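Local coordinates for protein methyltransferase (Streptococcus mutans, PDB 3LDF) that probably transfers methyl groups from S-adenosyl-L-methionine to RNA, and here carries the spent cofactor S-adenosyl-L-homocysteine, at residues A[196-201]-A[360-365]; A[330-335]-A[375-380]. All coordinates share one frame; numbering follows the deposited sequence. Where two conformers were deposited one is given.

Interaction 1. Residues A[196-201]-A[360-365]. With SAH (S-adenosyl-L-homocysteine), chain B.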
loop_
_atom_site.group_PDB
_atom_site.type_symbol
_atom_site.label_atom_id
_atom_site.label_comp_id
_atom_site.label_asym_id
_atom_site.label_seq_id
_atom_site.Cartn_x
_atom_site.Cartn_y
_atom_site.Cartn_z
ATOM N N PHE A 196 2.373 -5.011 -4.602
ATOM C CA PHE A 196 1.716 -4.363 -3.496
ATOM C C PHE A 196 0.793 -5.372 -2.865
ATOM O O PHE A 196 -0.299 -5.705 -3.411
ATOM C CB PHE A 196 0.899 -3.124 -4.009
ATOM C CG PHE A 196 1.809 -2.002 -4.486
ATOM C CD1 PHE A 196 2.235 -1.009 -3.577
ATOM C CD2 PHE A 196 2.337 -2.016 -5.799
ATOM C CE1 PHE A 196 3.146 0.007 -4.002
ATOM C CE2 PHE A 196 3.196 -1.046 -6.225
ATOM C CZ PHE A 196 3.632 -0.012 -5.314
ATOM N N LEU A 197 1.198 -5.818 -1.684
ATOM C CA LEU A 197 0.499 -6.829 -0.937
ATOM C C LEU A 197 -0.870 -6.385 -0.528
ATOM O O LEU A 197 -1.731 -7.240 -0.228
ATOM C CB LEU A 197 1.279 -7.207 0.338
ATOM C CG LEU A 197 2.671 -7.807 0.078
ATOM C CD1 LEU A 197 3.536 -7.881 1.355
ATOM C CD2 LEU A 197 2.678 -9.164 -0.733
ATOM N N ASP A 198 -1.075 -5.058 -0.464
ATOM C CA ASP A 198 -2.346 -4.530 0.081
ATOM C C ASP A 198 -3.565 -4.770 -0.818
ATOM O O ASP A 198 -4.710 -4.588 -0.395
ATOM C CB ASP A 198 -2.236 -3.089 0.582
ATOM C CG ASP A 198 -2.207 -2.029 -0.545
ATOM O OD1 ASP A 198 -1.975 -2.314 -1.740
ATOM O OD2 ASP A 198 -2.387 -0.840 -0.195
ATOM N N GLN A 199 -3.302 -5.271 -2.020
ATOM C CA GLN A 199 -4.344 -5.585 -3.002
ATOM C C GLN A 199 -4.636 -7.087 -3.062
ATOM O O GLN A 199 -5.371 -7.571 -3.961
ATOM C CB GLN A 199 -3.956 -4.998 -4.388
ATOM C CG GLN A 199 -4.207 -3.446 -4.344
ATOM C CD GLN A 199 -3.378 -2.729 -5.366
ATOM O OE1 GLN A 199 -2.291 -3.181 -5.689
ATOM N NE2 GLN A 199 -3.922 -1.671 -5.965
ATOM N N ARG A 200 -4.090 -7.795 -2.083
ATOM C CA ARG A 200 -4.287 -9.249 -1.954
ATOM C C ARG A 200 -5.756 -9.721 -2.222
ATOM O O ARG A 200 -5.968 -10.748 -2.883
ATOM C CB ARG A 200 -3.846 -9.760 -0.560
ATOM C CG ARG A 200 -4.150 -11.263 -0.302
ATOM C CD ARG A 200 -3.532 -11.855 0.952
ATOM N NE ARG A 200 -4.058 -11.228 2.173
ATOM C CZ ARG A 200 -3.499 -10.214 2.850
ATOM N NH1 ARG A 200 -2.316 -9.681 2.483
ATOM N NH2 ARG A 200 -4.123 -9.756 3.936
ATOM N N GLN A 201 -6.722 -9.027 -1.638
ATOM C CA GLN A 201 -8.147 -9.488 -1.688
ATOM C C GLN A 201 -8.879 -9.190 -3.047
ATOM O O GLN A 201 -9.833 -9.920 -3.437
ATOM C CB GLN A 201 -8.914 -8.874 -0.473
ATOM C CG GLN A 201 -8.443 -9.458 0.925
ATOM C CD GLN A 201 -9.234 -8.907 2.116
ATOM O OE1 GLN A 201 -10.084 -8.015 1.978
ATOM N NE2 GLN A 201 -8.941 -9.419 3.288
ATOM N N GLN A 360 -13.638 -1.565 -1.744
ATOM C CA GLN A 360 -12.658 -2.363 -1.007
ATOM C C GLN A 360 -11.593 -1.424 -0.477
ATOM O O GLN A 360 -11.153 -0.549 -1.208
ATOM C CB GLN A 360 -11.968 -3.424 -1.915
ATOM C CG GLN A 360 -12.832 -4.717 -2.009
ATOM C CD GLN A 360 -12.486 -5.655 -3.172
ATOM O OE1 GLN A 360 -12.835 -5.390 -4.349
ATOM N NE2 GLN A 360 -11.825 -6.772 -2.845
ATOM N N GLN A 361 -11.110 -1.663 0.743
ATOM C CA GLN A 361 -10.000 -0.844 1.301
ATOM C C GLN A 361 -8.970 -1.808 1.925
ATOM O O GLN A 361 -8.952 -2.969 1.524
ATOM C CB GLN A 361 -10.534 0.237 2.283
ATOM C CG GLN A 361 -11.481 1.238 1.597
ATOM C CD GLN A 361 -11.623 2.564 2.400
ATOM O OE1 GLN A 361 -12.557 2.714 3.153
ATOM N NE2 GLN A 361 -10.667 3.475 2.269
ATOM N N LEU A 362 -8.184 -1.369 2.916
ATOM C CA LEU A 362 -6.983 -2.116 3.328
ATOM C C LEU A 362 -7.372 -3.441 4.044
ATOM O O LEU A 362 -8.270 -3.435 4.874
ATOM C CB LEU A 362 -6.072 -1.263 4.232
ATOM C CG LEU A 362 -5.262 -0.090 3.658
ATOM C CD1 LEU A 362 -4.532 0.668 4.794
ATOM C CD2 LEU A 362 -4.210 -0.587 2.705
ATOM N N PRO A 363 -6.709 -4.566 3.697
ATOM C CA PRO A 363 -6.980 -5.822 4.438
ATOM C C PRO A 363 -6.412 -5.791 5.857
ATOM O O PRO A 363 -5.607 -4.913 6.187
ATOM C CB PRO A 363 -6.329 -6.880 3.572
ATOM C CG PRO A 363 -5.129 -6.120 2.853
ATOM C CD PRO A 363 -5.648 -4.704 2.676
ATOM N N SER A 364 -6.833 -6.718 6.705
ATOM C CA SER A 364 -6.597 -6.617 8.150
ATOM C C SER A 364 -5.087 -6.632 8.563
ATOM O O SER A 364 -4.724 -6.161 9.649
ATOM C CB SER A 364 -7.371 -7.747 8.855
ATOM O OG SER A 364 -6.855 -9.015 8.414
ATOM N N ASP A 365 -4.204 -7.179 7.718
ATOM C CA ASP A 365 -2.738 -7.119 8.016
ATOM C C ASP A 365 -2.185 -5.706 7.826
ATOM O O ASP A 365 -1.224 -5.312 8.484
ATOM C CB ASP A 365 -1.953 -8.125 7.171
ATOM C CG ASP A 365 -2.187 -7.939 5.680
ATOM O OD1 ASP A 365 -3.347 -7.645 5.246
ATOM O OD2 ASP A 365 -1.215 -8.132 4.930
HETATM N N SAH B . -1.202 -1.273 -10.367
HETATM C CA SAH B . 0.204 -1.729 -10.123
HETATM C CB SAH B . 0.962 -0.730 -9.189
HETATM C CG SAH B . 1.289 0.636 -9.893
HETATM S SD SAH B . 2.961 1.219 -9.567
HETATM C C SAH B . 0.097 -3.143 -9.640
HETATM O O SAH B . -1.028 -3.724 -9.673
HETATM O OXT SAH B . 1.118 -3.712 -9.176
HETATM C "C5'" SAH B . 3.009 2.602 -10.712
HETATM C "C4'" SAH B . 3.340 2.226 -12.177
HETATM O "O4'" SAH B . 2.771 3.179 -13.091
HETATM C "C3'" SAH B . 4.847 2.192 -12.518
HETATM O "O3'" SAH B . 5.107 0.891 -13.035
HETATM C "C2'" SAH B . 5.070 3.170 -13.668
HETATM O "O2'" SAH B . 5.861 2.555 -14.699
HETATM C "C1'" SAH B . 3.643 3.319 -14.234
HETATM N N9 SAH B . 3.299 4.599 -14.932
HETATM C C8 SAH B . 3.440 5.892 -14.460
HETATM N N7 SAH B . 2.949 6.782 -15.369
HETATM C C5 SAH B . 2.478 6.060 -16.428
HETATM C C6 SAH B . 1.819 6.348 -17.713
HETATM N N6 SAH B . 1.559 7.643 -18.059
HETATM N N1 SAH B . 1.455 5.295 -18.514
HETATM C C2 SAH B . 1.709 4.006 -18.188
HETATM N N3 SAH B . 2.293 3.672 -17.025
HETATM C C4 SAH B . 2.710 4.630 -16.133
HETATM O O HOH W 1 -9.165 -8.210 5.642
HETATM O O HOH W 2 -10.460 -5.303 3.640
#
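Pro363 sets its ring against the turn that leads into helix 200-210. Its CD lies 3.2 Å from Asp198 O, while Pro363 CB, at another corner of the ring, meets the side-chain amide of Gln201, 3.7 Å from NE2. The glutamine chain and the proline ring run past one another with opposite headings. The amide is carried over Pro363 by a chain extended beyond CG (chi2 -177°) and is tied to the loop through water: one molecule accepts from Gln201 NE2 at 2.7 Å and also from Ser364 N. On the inner side, the Asp198 side chain crosses Leu362, OD2 approaching the methyl CD2 to 3.4 Å. The loop 360-365 runs on from strand 355-360, the outermost strand at one end of the seven-stranded sheet, whose order 3-2-1-4-5-7-6 identifies the Rossmann-like class I methyltransferase fold. Beyond the proline, Arg200 grips Asp365 end-on in a salt bridge. Arg200 NH2 reaches Asp365 OD1 at 2.6 Å in a nearly straight bond lying in the guanidinium plane, and NH1 reaches OD2 at 3.1 Å. Both carboxylate oxygens are met from above their own plane, and the two flat groups are turned 61° apart. Asp365 OD2 also accepts from Arg98 N and Asp365 O from Arg85, tying the loop to strand 96-101 and to the short link between helices 71-83 and 86-90. Toward the cofactor, Phe196 CE2 packs on S-adenosyl-L-homocysteine CB at 3.7 Å, and Gln199 NE2 donates to Asp292, itself a hydrogen-bond partner of the ligand.

Interaction 2. Residues A[330-335]-A[375-380]; sequences STNAAN and SNYLKV
Tyr377 holds CG between its backbone N and carbonyl carbon (chi1 59°), which swings the ring over to Asn332, where CD1 lies 3.4 Å from the backbone O of Asn332. The course of the two backbones separately sets Tyr377 CB against Ala334, 3.8 Å from its CA. The Lys379 chain bends at chi2 (97°) and then runs straight, lying alongside Thr331 with Lys379 CD 3.7 Å from Thr331 CG2 before its amine arrives at the loop that follows the strand. The methyl CD1 of Leu378 packs against the main chain here, 3.5 Å from Thr331 O. Tyr377, Leu378 and the loop residues they meet lie just past the paired ends of two antiparallel strands of the seven-stranded sheet, 325-331 and 379-384; the latter enters antiparallel to its neighbours, as in the class I methyltransferase fold. Thr331 and Lys379 form the hydrogen-bonded pair: Thr331 N donates to Lys379 O and Lys379 N to Thr331 O, both at 2.9 Å. Ser330 and Val380 form the adjoining non-hydrogen-bonded pair on the opposite face, with Val380 CG2 3.6 Å from Ser330 OG. That hydroxyl is bound to Asp292, which also contacts the bound S-adenosyl-L-homocysteine. Thr331 OG1 accepts from Ala333 N at 3.1 Å in an ST turn that carries the chain out of the strand. The Lys379 amine gives bonds to Tyr377 O, from above the carbonyl plane at 2.8 Å, and to Met336 O, and a water that accepts from NZ donates in turn to Ala334 O. Phe341 of helix 338-349 touches the side chains of both Thr331 and Lys379.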
loop_
_atom_site.group_PDB
_atom_site.type_symbol
_atom_site.label_atom_id
_atom_site.label_comp_id
_atom_site.label_asym_id
_atom_site.label_seq_id
_atom_site.Cartn_x
_atom_site.Cartn_y
_atom_site.Cartn_z
ATOM N N SER A 330 -8.911 1.834 -8.666
ATOM C CA SER A 330 -8.100 1.724 -7.453
ATOM C C SER A 330 -7.207 2.970 -7.318
ATOM O O SER A 330 -6.819 3.532 -8.340
ATOM C CB SER A 330 -7.205 0.502 -7.613
ATOM O OG SER A 330 -6.276 0.398 -6.551
ATOM N N THR A 331 -6.919 3.403 -6.077
ATOM C CA THR A 331 -5.859 4.385 -5.726
ATOM C C THR A 331 -5.291 3.984 -4.351
ATOM O O THR A 331 -6.050 3.454 -3.502
ATOM C CB THR A 331 -6.372 5.909 -5.677
ATOM O OG1 THR A 331 -5.307 6.803 -5.344
ATOM C CG2 THR A 331 -7.456 6.138 -4.614
ATOM N N ASN A 332 -3.969 4.199 -4.193
ATOM C CA ASN A 332 -3.296 4.053 -2.858
ATOM C C ASN A 332 -2.934 5.466 -2.282
ATOM O O ASN A 332 -2.142 5.596 -1.311
ATOM C CB ASN A 332 -2.031 3.138 -2.926
ATOM C CG ASN A 332 -2.303 1.624 -2.618
ATOM O OD1 ASN A 332 -2.912 1.279 -1.612
ATOM N ND2 ASN A 332 -1.773 0.725 -3.466
ATOM N N ALA A 333 -3.504 6.529 -2.853
ATOM C CA ALA A 333 -3.138 7.900 -2.375
ATOM C C ALA A 333 -3.745 8.223 -1.010
ATOM O O ALA A 333 -4.963 8.197 -0.871
ATOM C CB ALA A 333 -3.539 8.988 -3.393
ATOM N N ALA A 334 -2.897 8.516 -0.027
ATOM C CA ALA A 334 -3.315 8.948 1.315
ATOM C C ALA A 334 -4.040 10.306 1.321
ATOM O O ALA A 334 -4.880 10.578 2.201
ATOM C CB ALA A 334 -2.081 9.007 2.253
ATOM N N ASN A 335 -3.721 11.140 0.327
ATOM C CA ASN A 335 -4.186 12.541 0.266
ATOM C C ASN A 335 -5.522 12.739 -0.454
ATOM O O ASN A 335 -6.030 13.850 -0.536
ATOM C CB ASN A 335 -3.098 13.423 -0.365
ATOM C CG ASN A 335 -1.720 13.157 0.242
ATOM O OD1 ASN A 335 -1.202 12.025 0.180
ATOM N ND2 ASN A 335 -1.129 14.182 0.850
ATOM N N SER A 375 -5.591 7.136 7.619
ATOM C CA SER A 375 -4.826 5.884 7.636
ATOM C C SER A 375 -5.302 4.784 6.674
ATOM O O SER A 375 -4.482 3.948 6.244
ATOM C CB SER A 375 -4.663 5.322 9.073
ATOM O OG SER A 375 -5.868 4.778 9.574
ATOM N N ASN A 376 -6.592 4.754 6.331
ATOM C CA ASN A 376 -7.060 3.686 5.470
ATOM C C ASN A 376 -6.874 4.146 4.012
ATOM O O ASN A 376 -7.842 4.590 3.365
ATOM C CB ASN A 376 -8.534 3.268 5.795
ATOM C CG ASN A 376 -8.874 1.864 5.230
ATOM O OD1 ASN A 376 -8.148 1.359 4.380
ATOM N ND2 ASN A 376 -9.977 1.239 5.699
ATOM N N TYR A 377 -5.655 4.065 3.492
ATOM C CA TYR A 377 -5.319 4.855 2.294
ATOM C C TYR A 377 -5.715 4.180 0.958
ATOM O O TYR A 377 -5.758 4.849 -0.058
ATOM C CB TYR A 377 -3.838 5.288 2.305
ATOM C CG TYR A 377 -2.868 4.099 2.365
ATOM C CD1 TYR A 377 -2.598 3.319 1.219
ATOM C CD2 TYR A 377 -2.248 3.735 3.575
ATOM C CE1 TYR A 377 -1.716 2.213 1.259
ATOM C CE2 TYR A 377 -1.372 2.614 3.629
ATOM C CZ TYR A 377 -1.132 1.849 2.463
ATOM O OH TYR A 377 -0.251 0.761 2.506
ATOM N N LEU A 378 -6.023 2.875 0.982
ATOM C CA LEU A 378 -6.358 2.138 -0.216
ATOM C C LEU A 378 -7.839 2.335 -0.473
ATOM O O LEU A 378 -8.608 2.158 0.433
ATOM C CB LEU A 378 -6.043 0.622 -0.070
ATOM C CG LEU A 378 -6.518 -0.234 -1.242
ATOM C CD1 LEU A 378 -5.800 0.137 -2.552
ATOM C CD2 LEU A 378 -6.177 -1.722 -0.924
ATOM N N LYS A 379 -8.234 2.704 -1.696
ATOM C CA LYS A 379 -9.663 2.745 -2.103
ATOM C C LYS A 379 -9.789 2.021 -3.441
ATOM O O LYS A 379 -9.085 2.359 -4.406
ATOM C CB LYS A 379 -10.172 4.182 -2.255
ATOM C CG LYS A 379 -10.033 5.073 -1.028
ATOM C CD LYS A 379 -8.771 5.912 -1.126
ATOM C CE LYS A 379 -8.426 6.627 0.196
ATOM N NZ LYS A 379 -7.087 7.310 0.182
ATOM N N VAL A 380 -10.651 1.027 -3.504
ATOM C CA VAL A 380 -10.906 0.325 -4.739
ATOM C C VAL A 380 -12.440 0.249 -4.992
ATOM O O VAL A 380 -13.152 -0.501 -4.323
ATOM C CB VAL A 380 -10.292 -1.106 -4.750
ATOM C CG1 VAL A 380 -10.513 -1.825 -6.115
ATOM C CG2 VAL A 380 -8.691 -1.103 -4.386
HETATM O O HOH W 3 -6.235 8.119 3.067
#

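Both contacts belong to the same end of the methyltransferase sheet and join directly: Gln360 O probably accepts from Val380 N at 2.8 Å, a main-chain bond by which strand 355-360 pairs with strand 379-384, and Gln361 NE2 to Leu378 O probably adds a side-chain tie. Interaction 2 is the more buried, a strand pairing knit by main-chain bonds, with a lysine amine spent on carbonyl oxygens and water. Interaction 1 is partly buried, joining a loop to the start of a helix by proline packing, a carboxylate-guanidinium grip and a bridging water on its solvent side. Segments 196-201 and 330-335 converge on Asp292 beside the ligand, one by an amide, the other by a hydroxyl.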